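Local structure of citrate lyase, subunit 1 (Methanosaeta concilii, 6HXI) at residues F26-N31 with I210-M215; E116-A121 with N201-S206. The protein probably catalyses the ATP-dependent conversion of citrate and coenzyme A to acetyl-CoA and oxaloacetate, and binds coenzyme A. All blocks are in the same frame, centred on the assembly; numbering follows the deposited sequence.

Contact 1 (F26-N31 with I210-M215); sequences FSYKGN and IVPLDM
The Tyr28 ring lies with one face over Pro212, whose CD sits almost centrally beneath it, 3.5 Å from the ring centroid and 10° off the ring normal. This is a CH-pi contact by which a loop of the ATP-grasp domain, running from helix 8-18 to strand 33-35, leans on strand 209-220 of the antiparallel sheet. Tyrosine reaches the strand because CG stands anti to the backbone N (chi1 179°), so the ring extends away from the loop; Tyr28 CD1 is the ring atom nearest Pro212 CD, at 3.6 Å. Further out the overlap passes to the next methylene: Pro212 CG is 3.8 Å from Tyr28 CZ. Proline suits this place because its CD, bonded to the nitrogen, carries slightly polarised C-H groups that suit an aromatic face, and it has no N-H that the ring would cover. Val211 adds a looser touch, its CG1 approaching Tyr28 CD1 obliquely at 4.3 Å. No hydrogen bond joins the two segments, so packing alone relates them. Helix 8-18 meets both partners, Lys12 touching Tyr28 and Leu15 touching Pro212, while Ile210, whose side chain sets off away from segment 26-31, packs on Phe203 of the neighbouring strand and on Leu23 and Asp25 earlier in the same loop. Tyr28 CB approaches the carbonyl oxygen Ile210 O to 3.5 Å, and Ser27 CB comes within 4.2 Å of Ile210 N.

Contact 2 (E116-A121 with N201-S206); sequences EEYYVA and NPFTFS
Two backbone bonds pair Tyr118 with Phe203 as an antiparallel hydrogen-bonded pair in the ATP-grasp sheet: Tyr118 N gives its hydrogen to Phe203 O at 3.1 Å, and Phe203 N gives its own to Tyr118 O at 2.8 Å, the latter nearly along the C=O axis. Beyond the pair, Thr204 OG1 donates to Glu116 O at 2.9 Å, in the carbonyl plane, so a threonine hydroxyl here satisfies a carbonyl that precedes the strand. The chain turns a corner at Asn201-Pro202, where the peptide bond is cis; the Glu117 side chain lies alongside the proline ring while its OE2 is hydrogen-bonded to His114 NE2. Asn201 OD1 accepts from Gly138 N and also sits at the edge of the Tyr119 ring, 3.4 Å from CD2. Apolar packing lies on the face that carries Tyr118 and Phe203. Tyr118 CB rests over the Phe203 face, the Tyr118 ring turns an edge to that face in an offset edge-to-face pair (planes at 77°), and Val120 CG1 reaches Phe203 CD2 at 3.6 Å. An alanine at Phe203 would remove the ring and probably loosen this packing. With aromatic carbon over one face, the main-chain bonds are probably partly shielded from water.

In the fold
Contacts 1 and 2 have centres 10 Å apart in the ATP-grasp domain. Contact 2 joins two strands within its antiparallel sheet, in which strand 195-206 runs between strands 118-125 and 209-220, while contact 1 packs a loop on strand 209-220. Along the chain 26-31 comes first, then 116-121, then 201-206 and shortly afterwards 210-215, so both segments of contact 2 fall between those of contact 1. The last two strands are joined by probable hydrogen bonds, Val211 N to Thr204 O and Leu213 N to Pro202 O, each 2.8 Å. Strands 195-206 and 209-220 thus relate the loop to strand 118-125. The coenzyme A site, with Gly259, Gly307 and Phe345, belongs to later parts of the chain.

Contact 1 (F26-N31 with I210-M215)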
ATOM      1  N   PHE C  26      55.450  45.094 -10.861  1.00101.39           N
ATOM      2  CA  PHE C  26      54.804  45.930  -9.865  1.00 99.99           C
ATOM      3  C   PHE C  26      55.250  47.351 -10.185  1.00101.67           C
ATOM      4  O   PHE C  26      54.775  48.315  -9.571  1.00102.44           O
ATOM      5  CB  PHE C  26      55.207  45.495  -8.447  1.00104.84           C
ATOM      6  CG  PHE C  26      55.143  44.003  -8.200  1.00107.56           C
ATOM      7  CD1 PHE C  26      53.922  43.360  -8.021  1.00109.40           C
ATOM      8  CD2 PHE C  26      56.304  43.240  -8.147  1.00112.00           C
ATOM      9  CE1 PHE C  26      53.864  41.984  -7.796  1.00111.47           C
ATOM     10  CE2 PHE C  26      56.245  41.866  -7.914  1.00116.16           C
ATOM     11  CZ  PHE C  26      55.025  41.247  -7.743  1.00113.07           C
ATOM     12  N   SER C  27      56.159  47.469 -11.184  1.00 95.46           N
ATOM     13  CA  SER C  27      56.706  48.723 -11.691  1.00 93.70           C
ATOM     14  C   SER C  27      55.624  49.495 -12.441  1.00 92.58           C
ATOM     15  O   SER C  27      55.471  50.691 -12.215  1.00 91.35           O
ATOM     16  CB  SER C  27      57.916  48.463 -12.582  1.00 96.56           C
ATOM     17  OG  SER C  27      59.062  48.135 -11.813  1.00100.44           O
ATOM     18  N   TYR C  28      54.842  48.809 -13.291  1.00 86.30           N
ATOM     19  CA  TYR C  28      53.755  49.470 -13.996  1.00 82.35           C
ATOM     20  C   TYR C  28      52.481  49.476 -13.148  1.00 86.60           C
ATOM     21  O   TYR C  28      51.866  48.429 -12.912  1.00 86.23           O
ATOM     22  CB  TYR C  28      53.535  48.893 -15.407  1.00 80.49           C
ATOM     23  CG  TYR C  28      52.388  49.545 -16.158  1.00 77.33           C
ATOM     24  CD1 TYR C  28      52.449  50.881 -16.542  1.00 78.28           C
ATOM     25  CD2 TYR C  28      51.248  48.821 -16.496  1.00 75.36           C
ATOM     26  CE1 TYR C  28      51.398  51.484 -17.232  1.00 76.10           C
ATOM     27  CE2 TYR C  28      50.190  49.416 -17.178  1.00 73.64           C
ATOM     28  CZ  TYR C  28      50.270  50.748 -17.548  1.00 78.28           C
ATOM     29  OH  TYR C  28      49.235  51.353 -18.223  1.00 76.14           O
ATOM     30  N   LYS C  29      52.123  50.669 -12.653  1.00 83.85           N
ATOM     31  CA  LYS C  29      50.916  50.903 -11.858  1.00 82.99           C
ATOM     32  C   LYS C  29      49.729  50.910 -12.818  1.00 84.21           C
ATOM     33  O   LYS C  29      49.912  51.099 -14.018  1.00 83.36           O
ATOM     34  CB  LYS C  29      51.002  52.255 -11.138  1.00 85.36           C
ATOM     35  CG  LYS C  29      52.082  52.368 -10.080  1.00 99.38           C
ATOM     36  CD  LYS C  29      52.038  53.748  -9.441  1.00111.32           C
ATOM     37  CE  LYS C  29      53.346  54.137  -8.796  1.00119.67           C
ATOM     38  NZ  LYS C  29      53.309  55.533  -8.288  1.00122.22           N
ATOM     39  N   GLY C  30      48.531  50.713 -12.296  1.00 79.25           N
ATOM     40  CA  GLY C  30      47.338  50.715 -13.135  1.00 76.69           C
ATOM     41  C   GLY C  30      46.675  52.062 -13.317  1.00 77.74           C
ATOM     42  O   GLY C  30      45.454  52.107 -13.492  1.00 76.23           O
ATOM     43  N   ASN C  31      47.469  53.170 -13.280  1.00 74.54           N
ATOM     44  CA  ASN C  31      46.973  54.557 -13.400  1.00 74.08           C
ATOM     45  C   ASN C  31      46.333  54.806 -14.759  1.00 76.70           C
ATOM     46  O   ASN C  31      47.001  55.213 -15.715  1.00 76.03           O
ATOM     47  CB  ASN C  31      48.050  55.615 -13.088  1.00 76.98           C
ATOM     48  CG  ASN C  31      48.722  55.486 -11.746  1.00 99.13           C
ATOM     49  OD1 ASN C  31      49.932  55.309 -11.669  1.00 92.96           O
ATOM     50  ND2 ASN C  31      47.969  55.548 -10.656  1.00 92.19           N
ATOM     51  N   ILE C 210      59.207  47.879 -16.522  1.00 83.56           N
ATOM     52  CA  ILE C 210      58.719  47.860 -17.903  1.00 80.89           C
ATOM     53  C   ILE C 210      57.360  48.601 -18.045  1.00 80.98           C
ATOM     54  O   ILE C 210      56.413  48.313 -17.312  1.00 80.03           O
ATOM     55  CB  ILE C 210      58.736  46.394 -18.443  1.00 81.99           C
ATOM     56  CG1 ILE C 210      58.790  46.357 -19.976  1.00 80.54           C
ATOM     57  CG2 ILE C 210      57.625  45.504 -17.876  1.00 82.59           C
ATOM     58  CD1 ILE C 210      60.164  46.109 -20.462  1.00 85.93           C
ATOM     59  N   VAL C 211      57.303  49.589 -18.971  1.00 76.12           N
ATOM     60  CA  VAL C 211      56.132  50.452 -19.182  1.00 75.66           C
ATOM     61  C   VAL C 211      55.537  50.371 -20.616  1.00 77.05           C
ATOM     62  O   VAL C 211      56.213  50.760 -21.572  1.00 77.27           O
ATOM     63  CB  VAL C 211      56.457  51.930 -18.783  1.00 81.59           C
ATOM     64  CG1 VAL C 211      55.297  52.873 -19.085  1.00 81.36           C
ATOM     65  CG2 VAL C 211      56.848  52.036 -17.314  1.00 83.11           C
ATOM     66  N   PRO C 212      54.241  49.988 -20.761  1.00 71.08           N
ATOM     67  CA  PRO C 212      53.612  49.988 -22.102  1.00 69.55           C
ATOM     68  C   PRO C 212      53.131  51.399 -22.485  1.00 73.87           C
ATOM     69  O   PRO C 212      52.435  52.028 -21.682  1.00 75.39           O
ATOM     70  CB  PRO C 212      52.418  49.047 -21.915  1.00 69.20           C
ATOM     71  CG  PRO C 212      52.042  49.201 -20.480  1.00 73.91           C
ATOM     72  CD  PRO C 212      53.295  49.525 -19.721  1.00 71.22           C
ATOM     73  N   LEU C 213      53.460  51.895 -23.694  1.00 68.76           N
ATOM     74  CA  LEU C 213      53.023  53.239 -24.089  1.00 70.11           C
ATOM     75  C   LEU C 213      51.748  53.243 -24.918  1.00 74.38           C
ATOM     76  O   LEU C 213      50.871  54.077 -24.693  1.00 75.13           O
ATOM     77  CB  LEU C 213      54.140  54.037 -24.780  1.00 71.97           C
ATOM     78  CG  LEU C 213      55.405  54.337 -23.936  1.00 76.21           C
ATOM     79  CD1 LEU C 213      56.446  55.086 -24.759  1.00 77.71           C
ATOM     80  CD2 LEU C 213      55.064  55.086 -22.649  1.00 76.59           C
ATOM     81  N   ASP C 214      51.639  52.324 -25.871  1.00 71.35           N
ATOM     82  CA  ASP C 214      50.448  52.178 -26.708  1.00 71.33           C
ATOM     83  C   ASP C 214      50.119  50.710 -26.791  1.00 73.62           C
ATOM     84  O   ASP C 214      51.031  49.882 -26.839  1.00 73.05           O
ATOM     85  CB  ASP C 214      50.633  52.809 -28.094  1.00 74.98           C
ATOM     86  CG  ASP C 214      50.628  54.332 -28.066  1.00 90.40           C
ATOM     87  OD1 ASP C 214      49.525  54.928 -28.109  1.00 92.34           O
ATOM     88  OD2 ASP C 214      51.722  54.926 -28.013  1.00 98.00           O
ATOM     89  N   MET C 215      48.821  50.382 -26.742  1.00 68.52           N
ATOM     90  CA  MET C 215      48.340  49.008 -26.734  1.00 65.85           C
ATOM     91  C   MET C 215      47.119  48.780 -27.642  1.00 66.95           C
ATOM     92  O   MET C 215      46.205  49.611 -27.717  1.00 67.76           O
ATOM     93  CB  MET C 215      48.040  48.572 -25.290  1.00 67.84           C
ATOM     94  CG  MET C 215      48.202  47.095 -25.057  1.00 69.99           C
ATOM     95  SD  MET C 215      48.280  46.700 -23.302  1.00 74.53           S
ATOM     96  CE  MET C 215      48.229  44.938 -23.378  1.00 68.56           C
TER

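Contact 2 (E116-A121 with N201-S206)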
ATOM      1  N   GLU C 116      64.118  54.811 -25.110  1.00 92.99           N
ATOM      2  CA  GLU C 116      63.908  53.579 -25.875  1.00 90.61           C
ATOM      3  C   GLU C 116      62.466  53.401 -26.305  1.00 91.31           C
ATOM      4  O   GLU C 116      61.543  53.765 -25.575  1.00 90.26           O
ATOM      5  CB  GLU C 116      64.360  52.337 -25.078  1.00 90.64           C
ATOM      6  CG  GLU C 116      65.867  52.210 -24.900  1.00105.32           C
ATOM      7  CD  GLU C 116      66.462  52.832 -23.648  1.00130.19           C
ATOM      8  OE1 GLU C 116      67.692  53.067 -23.641  1.00128.16           O
ATOM      9  OE2 GLU C 116      65.715  53.060 -22.667  1.00123.26           O
ATOM     10  N   GLU C 117      62.277  52.829 -27.492  1.00 86.01           N
ATOM     11  CA  GLU C 117      60.962  52.505 -28.030  1.00 83.19           C
ATOM     12  C   GLU C 117      61.061  51.127 -28.681  1.00 83.65           C
ATOM     13  O   GLU C 117      61.597  51.005 -29.786  1.00 84.94           O
ATOM     14  CB  GLU C 117      60.464  53.577 -29.018  1.00 86.22           C
ATOM     15  CG  GLU C 117      59.762  54.752 -28.351  1.00 97.47           C
ATOM     16  CD  GLU C 117      58.926  55.674 -29.229  1.00112.17           C
ATOM     17  OE1 GLU C 117      58.978  55.562 -30.475  1.00105.07           O
ATOM     18  OE2 GLU C 117      58.204  56.517 -28.652  1.00 99.20           O
ATOM     19  N   TYR C 118      60.632  50.083 -27.955  1.00 75.50           N
ATOM     20  CA  TYR C 118      60.661  48.708 -28.462  1.00 73.06           C
ATOM     21  C   TYR C 118      59.248  48.227 -28.782  1.00 71.38           C
ATOM     22  O   TYR C 118      58.284  48.657 -28.146  1.00 67.88           O
ATOM     23  CB  TYR C 118      61.370  47.728 -27.496  1.00 74.13           C
ATOM     24  CG  TYR C 118      62.777  48.103 -27.056  1.00 78.87           C
ATOM     25  CD1 TYR C 118      63.644  48.778 -27.913  1.00 82.78           C
ATOM     26  CD2 TYR C 118      63.260  47.725 -25.806  1.00 79.97           C
ATOM     27  CE1 TYR C 118      64.935  49.124 -27.513  1.00 86.28           C
ATOM     28  CE2 TYR C 118      64.551  48.063 -25.395  1.00 83.14           C
ATOM     29  CZ  TYR C 118      65.385  48.765 -26.250  1.00 93.06           C
ATOM     30  OH  TYR C 118      66.661  49.097 -25.844  1.00 96.23           O
ATOM     31  N   TYR C 119      59.131  47.348 -29.788  1.00 67.11           N
ATOM     32  CA  TYR C 119      57.850  46.794 -30.239  1.00 64.89           C
ATOM     33  C   TYR C 119      57.748  45.322 -29.888  1.00 65.70           C
ATOM     34  O   TYR C 119      58.723  44.589 -30.060  1.00 66.59           O
ATOM     35  CB  TYR C 119      57.726  47.004 -31.763  1.00 67.51           C
ATOM     36  CG  TYR C 119      56.677  46.176 -32.472  1.00 68.48           C
ATOM     37  CD1 TYR C 119      56.997  44.943 -33.036  1.00 70.45           C
ATOM     38  CD2 TYR C 119      55.381  46.655 -32.642  1.00 69.30           C
ATOM     39  CE1 TYR C 119      56.040  44.188 -33.715  1.00 71.76           C
ATOM     40  CE2 TYR C 119      54.419  45.917 -33.332  1.00 69.29           C
ATOM     41  CZ  TYR C 119      54.755  44.687 -33.872  1.00 77.35           C
ATOM     42  OH  TYR C 119      53.817  43.968 -34.567  1.00 80.14           O
ATOM     43  N   VAL C 120      56.561  44.884 -29.456  1.00 59.53           N
ATOM     44  CA  VAL C 120      56.244  43.478 -29.167  1.00 57.23           C
ATOM     45  C   VAL C 120      54.805  43.156 -29.599  1.00 58.77           C
ATOM     46  O   VAL C 120      53.883  43.908 -29.292  1.00 57.25           O
ATOM     47  CB  VAL C 120      56.563  43.014 -27.706  1.00 60.50           C
ATOM     48  CG1 VAL C 120      55.697  43.729 -26.668  1.00 59.82           C
ATOM     49  CG2 VAL C 120      56.437  41.500 -27.561  1.00 59.02           C
ATOM     50  N   ALA C 121      54.622  42.036 -30.305  1.00 55.43           N
ATOM     51  CA  ALA C 121      53.297  41.589 -30.725  1.00 53.55           C
ATOM     52  C   ALA C 121      53.151  40.071 -30.688  1.00 54.85           C
ATOM     53  O   ALA C 121      54.049  39.336 -31.121  1.00 53.14           O
ATOM     54  CB  ALA C 121      52.962  42.122 -32.112  1.00 55.40           C
ATOM     55  N   ASN C 201      53.188  48.791 -28.980  1.00 65.27           N
ATOM     56  CA  ASN C 201      53.907  49.582 -29.953  1.00 66.76           C
ATOM     57  C   ASN C 201      53.775  51.078 -29.650  1.00 74.05           C
ATOM     58  O   ASN C 201      52.847  51.737 -30.137  1.00 76.37           O
ATOM     59  CB  ASN C 201      53.422  49.246 -31.378  1.00 66.18           C
ATOM     60  CG  ASN C 201      54.255  49.837 -32.491  1.00 87.38           C
ATOM     61  OD1 ASN C 201      55.477  50.001 -32.380  1.00 76.46           O
ATOM     62  ND2 ASN C 201      53.617  50.097 -33.622  1.00 84.52           N
ATOM     63  N   PRO C 202      54.684  51.634 -28.828  1.00 69.80           N
ATOM     64  CA  PRO C 202      55.871  51.006 -28.232  1.00 68.56           C
ATOM     65  C   PRO C 202      55.788  50.699 -26.717  1.00 72.19           C
ATOM     66  O   PRO C 202      54.828  51.072 -26.038  1.00 71.09           O
ATOM     67  CB  PRO C 202      56.949  52.066 -28.523  1.00 72.22           C
ATOM     68  CG  PRO C 202      56.185  53.415 -28.506  1.00 78.35           C
ATOM     69  CD  PRO C 202      54.694  53.084 -28.572  1.00 73.37           C
ATOM     70  N   PHE C 203      56.790  49.982 -26.203  1.00 69.31           N
ATOM     71  CA  PHE C 203      56.990  49.761 -24.780  1.00 69.54           C
ATOM     72  C   PHE C 203      58.343  50.391 -24.404  1.00 76.86           C
ATOM     73  O   PHE C 203      59.164  50.625 -25.289  1.00 76.52           O
ATOM     74  CB  PHE C 203      56.852  48.287 -24.353  1.00 69.48           C
ATOM     75  CG  PHE C 203      57.947  47.298 -24.677  1.00 70.85           C
ATOM     76  CD1 PHE C 203      58.987  47.069 -23.782  1.00 74.48           C
ATOM     77  CD2 PHE C 203      57.867  46.497 -25.809  1.00 72.10           C
ATOM     78  CE1 PHE C 203      59.973  46.116 -24.056  1.00 75.46           C
ATOM     79  CE2 PHE C 203      58.853  45.538 -26.081  1.00 74.78           C
ATOM     80  CZ  PHE C 203      59.897  45.354 -25.200  1.00 73.71           C
ATOM     81  N   THR C 204      58.538  50.750 -23.123  1.00 76.54           N
ATOM     82  CA  THR C 204      59.773  51.371 -22.634  1.00 79.18           C
ATOM     83  C   THR C 204      60.137  50.886 -21.222  1.00 85.05           C
ATOM     84  O   THR C 204      59.458  50.036 -20.638  1.00 82.49           O
ATOM     85  CB  THR C 204      59.706  52.926 -22.728  1.00 90.94           C
ATOM     86  OG1 THR C 204      59.181  53.325 -23.995  1.00 97.12           O
ATOM     87  CG2 THR C 204      61.070  53.593 -22.511  1.00 87.87           C
ATOM     88  N   PHE C 205      61.231  51.460 -20.688  1.00 85.87           N
ATOM     89  CA  PHE C 205      61.790  51.221 -19.372  1.00 87.10           C
ATOM     90  C   PHE C 205      61.628  52.422 -18.446  1.00 92.29           C
ATOM     91  O   PHE C 205      61.768  53.571 -18.871  1.00 92.63           O
ATOM     92  CB  PHE C 205      63.270  50.823 -19.494  1.00 90.06           C
ATOM     93  CG  PHE C 205      63.458  49.437 -20.056  1.00 90.00           C
ATOM     94  CD1 PHE C 205      63.458  48.325 -19.221  1.00 91.83           C
ATOM     95  CD2 PHE C 205      63.621  49.240 -21.423  1.00 92.71           C
ATOM     96  CE1 PHE C 205      63.629  47.041 -19.740  1.00 93.76           C
ATOM     97  CE2 PHE C 205      63.779  47.953 -21.944  1.00 92.65           C
ATOM     98  CZ  PHE C 205      63.779  46.862 -21.098  1.00 91.38           C
ATOM     99  N   SER C 206      61.298  52.126 -17.182  1.00 90.04           N
ATOM    100  CA  SER C 206      61.164  53.060 -16.065  1.00 92.37           C
ATOM    101  C   SER C 206      62.115  52.466 -15.038  1.00 96.35           C
ATOM    102  O   SER C 206      61.709  51.641 -14.213  1.00 94.26           O
ATOM    103  CB  SER C 206      59.731  53.066 -15.539  1.00 95.26           C
ATOM    104  OG  SER C 206      59.509  54.164 -14.670  1.00108.75           O
TER